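Local coordinates for protein putative acyl-CoA thioester hydrolase YbhC (Escherichia coli K-12, PDB 3GRH) that is a putative thioesterase of the outer membrane with a pectinesterase-like fold, although it neither binds pectin nor shows pectinesterase activity, at residues V251-S254 against R259-T262; S283-V288 against D343-T348; G189-A194 against A227-G232; A155-D160 against Y175-C180; G339-V344 against S375-A380. All coordinates share one frame; numbering follows the deposited sequence.

Contact 1 of 5, residues V251-S254 against R259-T262; sequences VTNS and RLET
Two first torsions bring the loop ends together: Asn253 holds CG between its backbone N and carbonyl carbon (chi1 69°), which aims the amide at Glu261, and Ser254 turns OG opposite its own N, next to Arg259. The Asn253 amide then pairs with both backbone groups of Glu261. Glu261 N donates to Asn253 OD1 at 3.0 Å along a nearly straight N-H line (171°). Asn253 ND2 gives a hydrogen to Glu261 O at 2.9 Å; that oxygen lies in the asparagine amide plane, but the nitrogen stands well above the carbonyl plane of Glu261. With OD1 accepting and ND2 donating, the flip of the amide is settled, and ND2 also reaches Arg264 O. Arg259 N bonds Ser254 OG at 3.1 Å, more bent than the other two. Leu260 turns its CD2 methyl to both Thr252 and Asn253, 3.5 Å from Thr252 CB, tight for two carbons, and beside Asn253 OD1. Thr252 itself forms an ST turn, its OG1 accepting from Ser254 N at 2.9 Å, and the same hydroxyl is hydrogen-bonded to Asp231 on the neighbouring coil. Side-chain amide and hydroxyl thus close the neck of the loop that joins strand 249-251 to strand 267-271 in the parallel beta-helix of the pectinesterase family.

Contact 2 of 5, residues S283-V288 against D343-T348; sequences SGRGAV and DVDANT
Arg285 lays the NH2 end of its guanidinium against the loop after strand 337-342, where it meets Val344, Asp345 and Thr348. Its chain leaves with CG opposite the backbone N (chi1 -173°) and runs on nearly straight until a bend at chi3 turns the flat group to meet the carboxylate. NH2 makes a salt bridge to Asp345 OD2 at 3.1 Å, with an almost straight N-H line of 170°. The oxygen lies in the guanidinium plane, at its edge, whereas the nitrogen comes to OD2 on the syn side but clearly out of the carboxylate plane; the two planes stand 42° apart. A water bridges the same pair: it accepts from Arg285 NH1 at 3.0 Å and donates to Asp345 OD2 at 2.9 Å. Val344 CG2 packs obliquely on NH2 at 3.5 Å.

The other carboxylate oxygen is occupied within the loop. Thr348 OG1 donates to Asp345 OD1, meeting it from above the carboxylate plane, inside a type I turn running from Asp345 to Thr348; the modelled 2.5 Å between OG1 and OD1 is shorter than usual, and its exact length is doubtful. The arginine is tied in from its own side too: NE bonds Ala312 O and NH1 bonds Glu261 O. With both carboxylate oxygens engaged and the guanidinium held at NE, NH1 and NH2, neither flat group has much liberty to rotate, and the positive guanidinium beside it would be expected to favour the ionised form of Asp345.

Contact 3 of 5, residues G189-A194 against A227-G232; sequences GVLCSA and ALRTDG
Strand 228-230 belongs to the parallel beta-helix, and the short 3-10 turn at 190-192, which leads toward strand 196-198 of the preceding coil, folds back against it. Arg229 carries the contact. CG lies opposite the backbone N (chi1 172°), the start of an extended chain that carries the guanidinium past Ala194 to the turn. Near the start of this path Ala194 CB rests on Arg229 CB at 3.7 Å. At its end, Leu191 crosses the arginine at about a right angle and sets CD2 over the rim of one guanidinium face, with CB 3.7 Å from NH1. Leu191 O sits in the guanidinium plane 2.7 Å from Arg229 NH1, but the angle is too poor for a hydrogen bond; NH1 bonds Asn258 OD1 instead.

Just beyond the end of this beta-helix strand, Asp231, two residues on, clamps Arg229: NE makes a salt bridge to the syn lone pair of OD1 at 3.0 Å, and NH2 adds a weak bond to OD2. Trp197 and Gln199 hold that same OD2 from the coil before. In the turn, Val190 O takes Ser193 N and, at 2.9 Å, Ser193 OG. Cys192 forms a disulfide pair with Cys180.

Contact 4 of 5, residues A155-D160 against Y175-C180; sequences ADWRHD and YMYDSC
Trp157 meets Tyr177 and Cys180 with the far end of its six-membered ring. CZ3 comes to 3.4 Å from Tyr177 CE1, and CH2 presses to 3.3 Å from Cys180 CB, a close fit for carbon atoms. The two aromatic planes are within 21° of parallel, yet the rings have slid past one another, with centroids 5.2 Å apart, so they hardly overlap. Cys180 SG lies 4.9 Å from the centroid of the same tryptophan ring, at a slant, as a sulfur-aromatic contact. The Tyr177 OH touches the aliphatic part of Arg158, 3.5 Å from CG, the two side chains crossing at about a right angle.

These groups fill the space between two short helices that run nearly antiparallel, 156° between their directions and 11.5 Å apart at the segment axes, a wide spacing bridged by large side chains; the helix pair sits against the flank of the beta-helix. Trp157 reaches across because CG stands opposite its backbone N (chi1 -174°).

Farther out, the indole is pinned by NE1, which donates to Cys192 O. Cys180 and Cys192 are the disulfide pair, though their SG atoms stand 3.0 Å apart in this model, longer than a full S-S bond. The Tyr177 ring also meets that of Tyr167, the planes nearly parallel, and Arg158 NH1 is fastened to Gln181 O. Trp197 of strand 196-198 backs Cys180, while Tyr122 of strand 115-123 touches Trp157.

Contact 5 of 5, residues G339-V344 against S375-A380; sequences GRSLDV and SNRPFA
Asp343 OD2 is gripped from two sides: Ser375 OG donates to it at 2.7 Å, coming from the anti side, and Arg377 NE donates at 3.0 Å onto its syn lone pair. The other oxygen is just as occupied, since Arg377 NH2 bonds the syn lone pair of OD1 at 3.1 Å and Ser341 OG reaches OD1 at 2.6 Å nearly along its C-O axis. Arg377 thus takes the carboxylate side-on, one nitrogen to each oxygen, with the two flat groups only 20° from coplanar. The arginine chain is extended as far as CD, then bends at chi3 (53°) to present this edge of the guanidinium.

Each partner is itself positioned. Ser375 OG also accepts from Arg377 N at 3.2 Å, an ST turn that keeps serine and arginine together, while Asp343 is the centre of an inverse gamma turn. Asn349 takes a further bond from Arg377 NH2. Four donors on one carboxylate would favour its ionised form. The network ties the end of strand 337-342 to the loop after strand 369-373. Strand 337-342 also carries Arg340, which forms a salt bridge with the predicted nucleophile Asp280 and is, by similarity, a substrate-binding residue of the pectinesterase-like active site.

Contacts 3 and 4 are the buried ones, although contact 4 sits out on the flank, about 22 Å from the chain's centre; contacts 1, 2 and 5 are partly buried among the loops. Contact 4 is aromatic and apolar, whereas the loop contacts rely on amides, carboxylates and guanidinium groups. Contacts 3 and 4 are coupled by the bond from Trp157 NE1 to Cys192 O and by the disulfide pair Cys180 and Cys192. Contacts 1 and 3 join at Thr252 and Asp231, and contacts 1 and 2 at Val251, whose backbone bonds Ser283 and Arg285. Contacts 2 and 5 share Asp343 and Val344: in that loop Asp343 pairs with Arg377 and Asp345, two residues on, with Arg285.

Contact 1 of 5, residues V251-S254 against R259-T262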
# COMPACT_ATOMS: atom_id res chain seq x y z
N VAL A 251 2.13 0.62 4.13
CA VAL A 251 3.36 -0.10 4.19
C VAL A 251 4.25 0.52 5.24
O VAL A 251 4.22 1.70 5.47
CB VAL A 251 4.07 -0.11 2.92
CG1 VAL A 251 3.22 -0.94 1.89
CG2 VAL A 251 4.22 1.26 2.33
N THR A 252 4.99 -0.31 5.96
CA THR A 252 5.93 0.22 6.88
C THR A 252 7.21 -0.58 6.81
O THR A 252 7.31 -1.58 6.09
CB THR A 252 5.47 0.22 8.37
OG1 THR A 252 5.93 -0.99 9.00
CG2 THR A 252 3.95 0.40 8.63
N ASN A 253 8.21 -0.07 7.47
CA ASN A 253 9.51 -0.66 7.56
C ASN A 253 9.79 -1.11 9.00
O ASN A 253 10.92 -1.28 9.40
CB ASN A 253 10.64 0.27 7.04
CG ASN A 253 10.88 1.43 7.86
OD1 ASN A 253 10.02 1.83 8.63
ND2 ASN A 253 12.02 2.09 7.63
N SER A 254 8.76 -1.32 9.76
CA SER A 254 8.86 -1.76 11.12
C SER A 254 9.49 -3.12 11.24
O SER A 254 9.31 -4.03 10.38
CB SER A 254 7.42 -1.86 11.67
OG SER A 254 7.40 -2.33 13.00
N ARG A 259 6.85 0.09 14.92
CA ARG A 259 6.96 1.52 14.73
C ARG A 259 7.83 1.72 13.53
O ARG A 259 8.64 0.83 13.19
CB ARG A 259 7.63 2.20 15.89
CG ARG A 259 8.90 1.58 16.30
CD ARG A 259 9.30 2.09 17.66
NE ARG A 259 10.70 1.83 17.94
CZ ARG A 259 11.30 2.15 19.09
NH1 ARG A 259 10.62 2.73 20.08
NH2 ARG A 259 12.59 1.88 19.25
N LEU A 260 7.68 2.88 12.89
CA LEU A 260 8.52 3.19 11.72
C LEU A 260 9.98 3.30 12.19
O LEU A 260 10.26 3.74 13.31
CB LEU A 260 8.05 4.44 11.01
CG LEU A 260 6.73 4.27 10.31
CD1 LEU A 260 6.16 5.62 9.82
CD2 LEU A 260 6.86 3.28 9.17
N GLU A 261 10.87 2.86 11.32
CA GLU A 261 12.31 2.70 11.58
C GLU A 261 13.10 3.61 10.65
O GLU A 261 12.56 4.12 9.66
CB GLU A 261 12.81 1.26 11.22
CG GLU A 261 12.44 0.17 12.16
CD GLU A 261 13.18 -1.16 11.90
OE1 GLU A 261 13.97 -1.29 10.93
OE2 GLU A 261 12.96 -2.11 12.71
N THR A 262 14.39 3.74 10.89
CA THR A 262 15.20 4.60 10.01
C THR A 262 16.19 3.90 9.12
O THR A 262 16.91 4.60 8.36
CB THR A 262 16.06 5.58 10.80
OG1 THR A 262 16.96 4.81 11.59
CG2 THR A 262 15.27 6.49 11.70

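Contact 2 of 5, residues S283-V288 against D343-T348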
# COMPACT_ATOMS: atom_id res chain seq x y z
N SER A 283 -0.44 4.63 2.05
CA SER A 283 0.39 5.37 2.97
C SER A 283 1.59 4.60 3.41
O SER A 283 1.56 3.36 3.44
CB SER A 283 -0.47 5.60 4.25
OG SER A 283 -1.64 6.40 4.06
N GLY A 284 2.65 5.30 3.77
CA GLY A 284 3.69 4.72 4.54
C GLY A 284 5.06 4.76 4.01
O GLY A 284 5.39 5.53 3.08
N ARG A 285 5.90 3.91 4.61
CA ARG A 285 7.35 3.94 4.35
C ARG A 285 7.77 2.61 3.76
O ARG A 285 7.58 1.60 4.38
CB ARG A 285 8.09 4.14 5.67
CG ARG A 285 9.59 4.37 5.55
CD ARG A 285 10.19 4.96 6.79
NE ARG A 285 9.79 6.30 6.99
CZ ARG A 285 9.99 6.95 8.14
NH1 ARG A 285 10.61 6.38 9.18
NH2 ARG A 285 9.60 8.18 8.22
N GLY A 286 8.39 2.64 2.60
CA GLY A 286 8.77 1.42 1.90
C GLY A 286 8.79 1.77 0.43
O GLY A 286 8.21 2.78 0.01
N ALA A 287 9.46 0.94 -0.36
CA ALA A 287 9.52 1.08 -1.75
C ALA A 287 8.43 0.19 -2.34
O ALA A 287 8.49 -1.08 -2.16
CB ALA A 287 10.81 0.61 -2.22
N VAL A 288 7.45 0.78 -3.00
CA VAL A 288 6.30 0.01 -3.50
C VAL A 288 6.12 0.36 -4.94
O VAL A 288 6.06 1.54 -5.28
CB VAL A 288 4.98 0.31 -2.77
CG1 VAL A 288 3.92 -0.73 -3.21
CG2 VAL A 288 5.23 0.28 -1.25
N ASP A 343 4.18 13.53 6.81
CA ASP A 343 5.36 14.06 7.48
C ASP A 343 5.37 13.62 8.96
O ASP A 343 5.15 14.39 9.88
CB ASP A 343 5.40 15.56 7.36
CG ASP A 343 5.88 16.06 6.03
OD1 ASP A 343 6.20 15.25 5.11
OD2 ASP A 343 5.93 17.31 5.94
N VAL A 344 5.66 12.35 9.15
CA VAL A 344 5.57 11.70 10.46
C VAL A 344 6.69 12.09 11.41
O VAL A 344 6.55 12.03 12.67
CB VAL A 344 5.53 10.17 10.30
CG1 VAL A 344 4.15 9.72 9.87
CG2 VAL A 344 6.60 9.64 9.35
N ASP A 345 7.80 12.53 10.83
CA ASP A 345 8.97 12.92 11.56
C ASP A 345 9.79 13.93 10.73
O ASP A 345 9.52 14.13 9.55
CB ASP A 345 9.76 11.65 11.99
CG ASP A 345 10.23 10.81 10.81
OD1 ASP A 345 10.55 11.44 9.79
OD2 ASP A 345 10.29 9.54 10.89
N ALA A 346 10.81 14.54 11.33
CA ALA A 346 11.50 15.62 10.63
C ALA A 346 12.29 15.15 9.41
O ALA A 346 12.46 15.88 8.42
CB ALA A 346 12.36 16.44 11.61
N ASN A 347 12.66 13.88 9.40
CA ASN A 347 13.48 13.43 8.30
C ASN A 347 12.65 12.71 7.27
O ASN A 347 13.13 11.77 6.70
CB ASN A 347 14.61 12.52 8.78
CG ASN A 347 15.72 12.35 7.72
OD1 ASN A 347 16.11 13.30 7.03
ND2 ASN A 347 16.24 11.11 7.61
N THR A 348 11.43 13.14 7.04
CA THR A 348 10.55 12.53 6.02
C THR A 348 10.31 13.55 4.90
O THR A 348 10.12 14.73 5.18
CB THR A 348 9.18 12.14 6.63
OG1 THR A 348 9.40 11.08 7.58
CG2 THR A 348 8.20 11.71 5.56
O HOH W 1 11.89 7.32 11.75

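Contact 3 of 5, residues G189-A194 against A227-G232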
# COMPACT_ATOMS: atom_id res chain seq x y z
N GLY A 189 -4.52 3.58 17.80
CA GLY A 189 -3.69 4.13 16.73
C GLY A 189 -3.72 3.44 15.39
O GLY A 189 -4.08 2.27 15.32
N VAL A 190 -3.31 4.15 14.34
CA VAL A 190 -3.40 3.59 12.97
C VAL A 190 -2.59 2.32 12.84
O VAL A 190 -3.00 1.37 12.12
CB VAL A 190 -2.97 4.65 11.93
CG1 VAL A 190 -1.55 5.13 12.17
CG2 VAL A 190 -3.14 4.17 10.45
N LEU A 191 -1.41 2.27 13.46
CA LEU A 191 -0.52 1.11 13.32
C LEU A 191 -1.05 -0.16 14.02
O LEU A 191 -0.36 -1.20 14.01
CB LEU A 191 0.90 1.43 13.84
CG LEU A 191 1.68 2.41 12.95
CD1 LEU A 191 3.13 2.40 13.29
CD2 LEU A 191 1.56 2.07 11.45
N CYS A 192 -2.22 -0.10 14.65
CA CYS A 192 -2.87 -1.26 15.18
C CYS A 192 -4.22 -1.48 14.56
O CYS A 192 -4.95 -2.37 14.99
CB CYS A 192 -3.11 -1.09 16.65
SG CYS A 192 -1.55 -0.92 17.59
N SER A 193 -4.61 -0.68 13.58
CA SER A 193 -5.97 -0.79 13.04
C SER A 193 -6.08 -1.74 11.86
O SER A 193 -7.11 -1.86 11.29
CB SER A 193 -6.50 0.60 12.57
OG SER A 193 -5.75 1.04 11.42
N ALA A 194 -5.00 -2.42 11.49
CA ALA A 194 -5.04 -3.28 10.31
C ALA A 194 -5.81 -4.54 10.48
O ALA A 194 -5.57 -5.25 11.47
CB ALA A 194 -3.56 -3.59 9.78
N ALA A 227 -6.84 -1.64 5.97
CA ALA A 227 -7.24 -2.93 5.47
C ALA A 227 -6.03 -3.86 5.49
O ALA A 227 -6.05 -4.86 6.11
CB ALA A 227 -7.80 -2.82 4.09
N LEU A 228 -4.97 -3.50 4.77
CA LEU A 228 -3.76 -4.35 4.61
C LEU A 228 -2.59 -3.51 5.05
O LEU A 228 -2.34 -2.49 4.49
CB LEU A 228 -3.59 -4.73 3.18
CG LEU A 228 -2.36 -5.56 2.89
CD1 LEU A 228 -2.15 -6.80 3.72
CD2 LEU A 228 -2.46 -5.93 1.39
N ARG A 229 -1.80 -4.05 5.98
CA ARG A 229 -0.50 -3.51 6.34
C ARG A 229 0.56 -4.52 6.03
O ARG A 229 0.41 -5.71 6.38
CB ARG A 229 -0.47 -3.24 7.79
CG ARG A 229 0.87 -2.86 8.31
CD ARG A 229 0.92 -2.40 9.71
NE ARG A 229 2.30 -2.30 10.21
CZ ARG A 229 2.58 -2.12 11.49
NH1 ARG A 229 1.61 -1.94 12.39
NH2 ARG A 229 3.83 -2.15 11.88
N THR A 230 1.61 -4.10 5.34
CA THR A 230 2.70 -5.02 5.04
C THR A 230 4.02 -4.37 5.42
O THR A 230 4.26 -3.23 5.09
CB THR A 230 2.65 -5.61 3.62
OG1 THR A 230 3.79 -6.44 3.39
CG2 THR A 230 2.64 -4.54 2.58
N ASP A 231 4.83 -5.12 6.16
CA ASP A 231 6.17 -4.63 6.61
C ASP A 231 7.31 -5.49 6.04
O ASP A 231 8.49 -5.11 6.20
CB ASP A 231 6.28 -4.73 8.17
CG ASP A 231 5.19 -4.04 8.94
OD1 ASP A 231 4.44 -3.22 8.34
OD2 ASP A 231 5.07 -4.36 10.19
N GLY A 232 6.99 -6.60 5.37
CA GLY A 232 7.99 -7.51 4.85
C GLY A 232 8.66 -7.02 3.58
O GLY A 232 8.15 -6.18 2.85

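Contact 4 of 5, residues A155-D160 against Y175-C180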
# COMPACT_ATOMS: atom_id res chain seq x y z
N ALA A 155 -9.41 -1.47 25.05
CA ALA A 155 -10.32 -2.52 25.47
C ALA A 155 -11.27 -3.03 24.38
O ALA A 155 -11.49 -4.24 24.27
CB ALA A 155 -11.11 -2.01 26.64
N ASP A 156 -11.86 -2.11 23.64
CA ASP A 156 -12.73 -2.43 22.49
C ASP A 156 -11.96 -3.14 21.41
O ASP A 156 -12.45 -4.10 20.86
CB ASP A 156 -13.40 -1.18 21.93
CG ASP A 156 -14.49 -0.65 22.84
OD1 ASP A 156 -14.78 -1.29 23.90
OD2 ASP A 156 -15.05 0.42 22.49
N TRP A 157 -10.73 -2.71 21.16
CA TRP A 157 -9.81 -3.38 20.21
C TRP A 157 -9.53 -4.80 20.59
O TRP A 157 -9.67 -5.72 19.79
CB TRP A 157 -8.53 -2.58 20.08
CG TRP A 157 -7.59 -3.08 19.04
CD1 TRP A 157 -7.52 -2.71 17.75
CD2 TRP A 157 -6.56 -4.01 19.24
NE1 TRP A 157 -6.52 -3.36 17.11
CE2 TRP A 157 -5.92 -4.21 18.00
CE3 TRP A 157 -6.09 -4.73 20.36
CZ2 TRP A 157 -4.83 -5.03 17.87
CZ3 TRP A 157 -5.04 -5.58 20.21
CH2 TRP A 157 -4.45 -5.75 18.97
N ARG A 158 -9.16 -5.02 21.85
CA ARG A 158 -8.86 -6.37 22.31
C ARG A 158 -10.03 -7.31 22.18
O ARG A 158 -9.86 -8.46 21.83
CB ARG A 158 -8.41 -6.34 23.77
CG ARG A 158 -7.00 -5.86 23.99
CD ARG A 158 -6.50 -6.10 25.38
NE ARG A 158 -7.24 -5.40 26.40
CZ ARG A 158 -6.97 -4.18 26.87
NH1 ARG A 158 -5.93 -3.46 26.45
NH2 ARG A 158 -7.75 -3.71 27.82
N HIS A 159 -11.23 -6.80 22.47
CA HIS A 159 -12.42 -7.58 22.37
C HIS A 159 -12.71 -8.04 20.95
O HIS A 159 -12.93 -9.23 20.69
CB HIS A 159 -13.62 -6.84 22.96
CG HIS A 159 -14.84 -7.67 22.97
ND1 HIS A 159 -15.02 -8.68 23.89
CD2 HIS A 159 -15.92 -7.70 22.16
CE1 HIS A 159 -16.16 -9.29 23.64
NE2 HIS A 159 -16.74 -8.71 22.61
N ASP A 160 -12.57 -7.10 20.02
CA ASP A 160 -12.88 -7.33 18.61
C ASP A 160 -11.86 -8.16 17.92
O ASP A 160 -12.19 -8.96 17.02
CB ASP A 160 -13.05 -6.00 17.90
CG ASP A 160 -14.36 -5.29 18.27
OD1 ASP A 160 -15.05 -5.73 19.22
OD2 ASP A 160 -14.56 -4.21 17.68
N TYR A 175 3.76 -11.73 19.32
CA TYR A 175 4.54 -10.52 19.47
C TYR A 175 3.82 -9.34 18.81
O TYR A 175 3.94 -8.19 19.25
CB TYR A 175 5.95 -10.72 18.97
CG TYR A 175 6.12 -10.68 17.49
CD1 TYR A 175 6.46 -9.50 16.85
CD2 TYR A 175 6.06 -11.84 16.74
CE1 TYR A 175 6.57 -9.46 15.48
CE2 TYR A 175 6.23 -11.83 15.35
CZ TYR A 175 6.50 -10.64 14.71
OH TYR A 175 6.65 -10.65 13.34
N MET A 176 3.13 -9.63 17.70
CA MET A 176 2.36 -8.61 16.93
C MET A 176 1.16 -8.12 17.75
O MET A 176 0.99 -6.92 18.01
CB MET A 176 1.91 -9.20 15.60
CG MET A 176 3.08 -9.45 14.69
SD MET A 176 2.75 -10.38 13.19
CE MET A 176 1.92 -9.14 12.22
N TYR A 177 0.35 -9.06 18.23
CA TYR A 177 -0.81 -8.76 19.02
C TYR A 177 -0.41 -8.03 20.26
O TYR A 177 -1.04 -7.04 20.61
CB TYR A 177 -1.54 -10.01 19.35
CG TYR A 177 -2.73 -9.77 20.23
CD1 TYR A 177 -3.90 -9.24 19.66
CD2 TYR A 177 -2.67 -9.98 21.58
CE1 TYR A 177 -4.99 -8.96 20.45
CE2 TYR A 177 -3.75 -9.73 22.35
CZ TYR A 177 -4.91 -9.24 21.78
OH TYR A 177 -5.98 -8.98 22.68
N ASP A 178 0.63 -8.52 20.93
CA ASP A 178 1.05 -7.95 22.24
C ASP A 178 1.55 -6.53 22.13
O ASP A 178 1.33 -5.72 23.01
CB ASP A 178 2.13 -8.82 22.83
CG ASP A 178 2.36 -8.59 24.29
OD1 ASP A 178 1.42 -8.27 25.05
OD2 ASP A 178 3.54 -8.78 24.65
N SER A 179 2.17 -6.18 21.03
CA SER A 179 2.61 -4.79 20.81
C SER A 179 1.47 -3.78 20.77
O SER A 179 1.64 -2.58 21.08
CB SER A 179 3.47 -4.65 19.54
OG SER A 179 2.73 -4.82 18.33
N CYS A 180 0.29 -4.25 20.43
CA CYS A 180 -0.88 -3.40 20.38
C CYS A 180 -1.67 -3.47 21.69
O CYS A 180 -2.21 -2.48 22.17
CB CYS A 180 -1.75 -3.88 19.28
SG CYS A 180 -0.96 -3.81 17.63

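Contact 5 of 5, residues G339-V344 against S375-A380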
# COMPACT_ATOMS: atom_id res chain seq x y z
N GLY A 339 -2.17 13.13 -3.95
CA GLY A 339 -1.43 12.77 -2.77
C GLY A 339 -1.02 13.93 -1.90
O GLY A 339 -1.31 15.09 -2.19
N ARG A 340 -0.28 13.60 -0.85
CA ARG A 340 0.32 14.59 0.09
C ARG A 340 1.35 13.84 0.87
O ARG A 340 1.34 12.62 1.00
CB ARG A 340 -0.67 15.23 1.04
CG ARG A 340 -1.43 14.24 1.85
CD ARG A 340 -2.44 14.95 2.71
NE ARG A 340 -3.19 14.04 3.56
CZ ARG A 340 -4.07 14.43 4.48
NH1 ARG A 340 -4.35 15.73 4.68
NH2 ARG A 340 -4.68 13.53 5.23
N SER A 341 2.37 14.54 1.33
CA SER A 341 3.40 13.85 2.08
C SER A 341 2.94 13.58 3.50
O SER A 341 2.25 14.40 4.10
CB SER A 341 4.69 14.72 2.08
OG SER A 341 5.76 14.12 2.85
N LEU A 342 3.30 12.41 4.02
CA LEU A 342 2.95 12.00 5.39
C LEU A 342 4.16 12.30 6.26
O LEU A 342 5.06 11.48 6.39
CB LEU A 342 2.59 10.49 5.41
CG LEU A 342 2.22 9.81 6.70
CD1 LEU A 342 1.07 10.52 7.35
CD2 LEU A 342 1.83 8.37 6.42
N ASP A 343 4.18 13.53 6.81
CA ASP A 343 5.36 14.06 7.48
C ASP A 343 5.37 13.62 8.96
O ASP A 343 5.15 14.39 9.88
CB ASP A 343 5.40 15.56 7.36
CG ASP A 343 5.88 16.06 6.03
OD1 ASP A 343 6.20 15.25 5.11
OD2 ASP A 343 5.93 17.31 5.94
N VAL A 344 5.66 12.35 9.15
CA VAL A 344 5.57 11.70 10.46
C VAL A 344 6.69 12.09 11.41
O VAL A 344 6.55 12.03 12.67
CB VAL A 344 5.53 10.17 10.30
CG1 VAL A 344 4.15 9.72 9.87
CG2 VAL A 344 6.60 9.64 9.35
N SER A 375 2.42 17.89 9.60
CA SER A 375 3.19 19.10 9.66
C SER A 375 2.59 20.31 8.98
O SER A 375 3.03 21.42 9.26
CB SER A 375 4.52 18.88 8.99
OG SER A 375 4.24 18.65 7.62
N ASN A 376 1.59 20.08 8.12
CA ASN A 376 0.98 21.12 7.31
C ASN A 376 1.96 21.88 6.46
O ASN A 376 1.70 22.98 6.07
CB ASN A 376 0.11 22.05 8.14
CG ASN A 376 -0.85 21.29 9.03
OD1 ASN A 376 -1.49 20.34 8.58
ND2 ASN A 376 -0.99 21.74 10.29
N ARG A 377 3.06 21.21 6.10
CA ARG A 377 4.07 21.79 5.25
C ARG A 377 3.48 22.07 3.87
O ARG A 377 2.96 21.16 3.21
CB ARG A 377 5.23 20.83 5.12
CG ARG A 377 6.26 21.32 4.13
CD ARG A 377 7.48 20.44 4.05
NE ARG A 377 7.24 19.00 3.82
CZ ARG A 377 7.81 18.26 2.89
NH1 ARG A 377 8.61 18.80 1.98
NH2 ARG A 377 7.53 16.98 2.86
N PRO A 378 3.51 23.31 3.42
CA PRO A 378 2.86 23.62 2.16
C PRO A 378 3.45 22.85 0.99
O PRO A 378 4.64 22.65 0.95
CB PRO A 378 3.11 25.12 2.01
CG PRO A 378 3.23 25.59 3.39
CD PRO A 378 3.97 24.54 4.12
N PHE A 379 2.61 22.44 0.03
CA PHE A 379 3.15 21.72 -1.10
C PHE A 379 4.05 22.66 -1.89
O PHE A 379 3.69 23.84 -2.09
CB PHE A 379 2.10 21.20 -2.04
CG PHE A 379 2.68 20.54 -3.20
CD1 PHE A 379 3.26 19.28 -3.06
CD2 PHE A 379 2.68 21.12 -4.46
CE1 PHE A 379 3.85 18.62 -4.15
CE2 PHE A 379 3.30 20.47 -5.54
CZ PHE A 379 3.86 19.22 -5.39
N ALA A 380 5.21 22.17 -2.30
CA ALA A 380 6.17 22.96 -3.09
C ALA A 380 6.80 22.12 -4.14
O ALA A 380 7.58 21.24 -3.85
CB ALA A 380 7.29 23.51 -2.16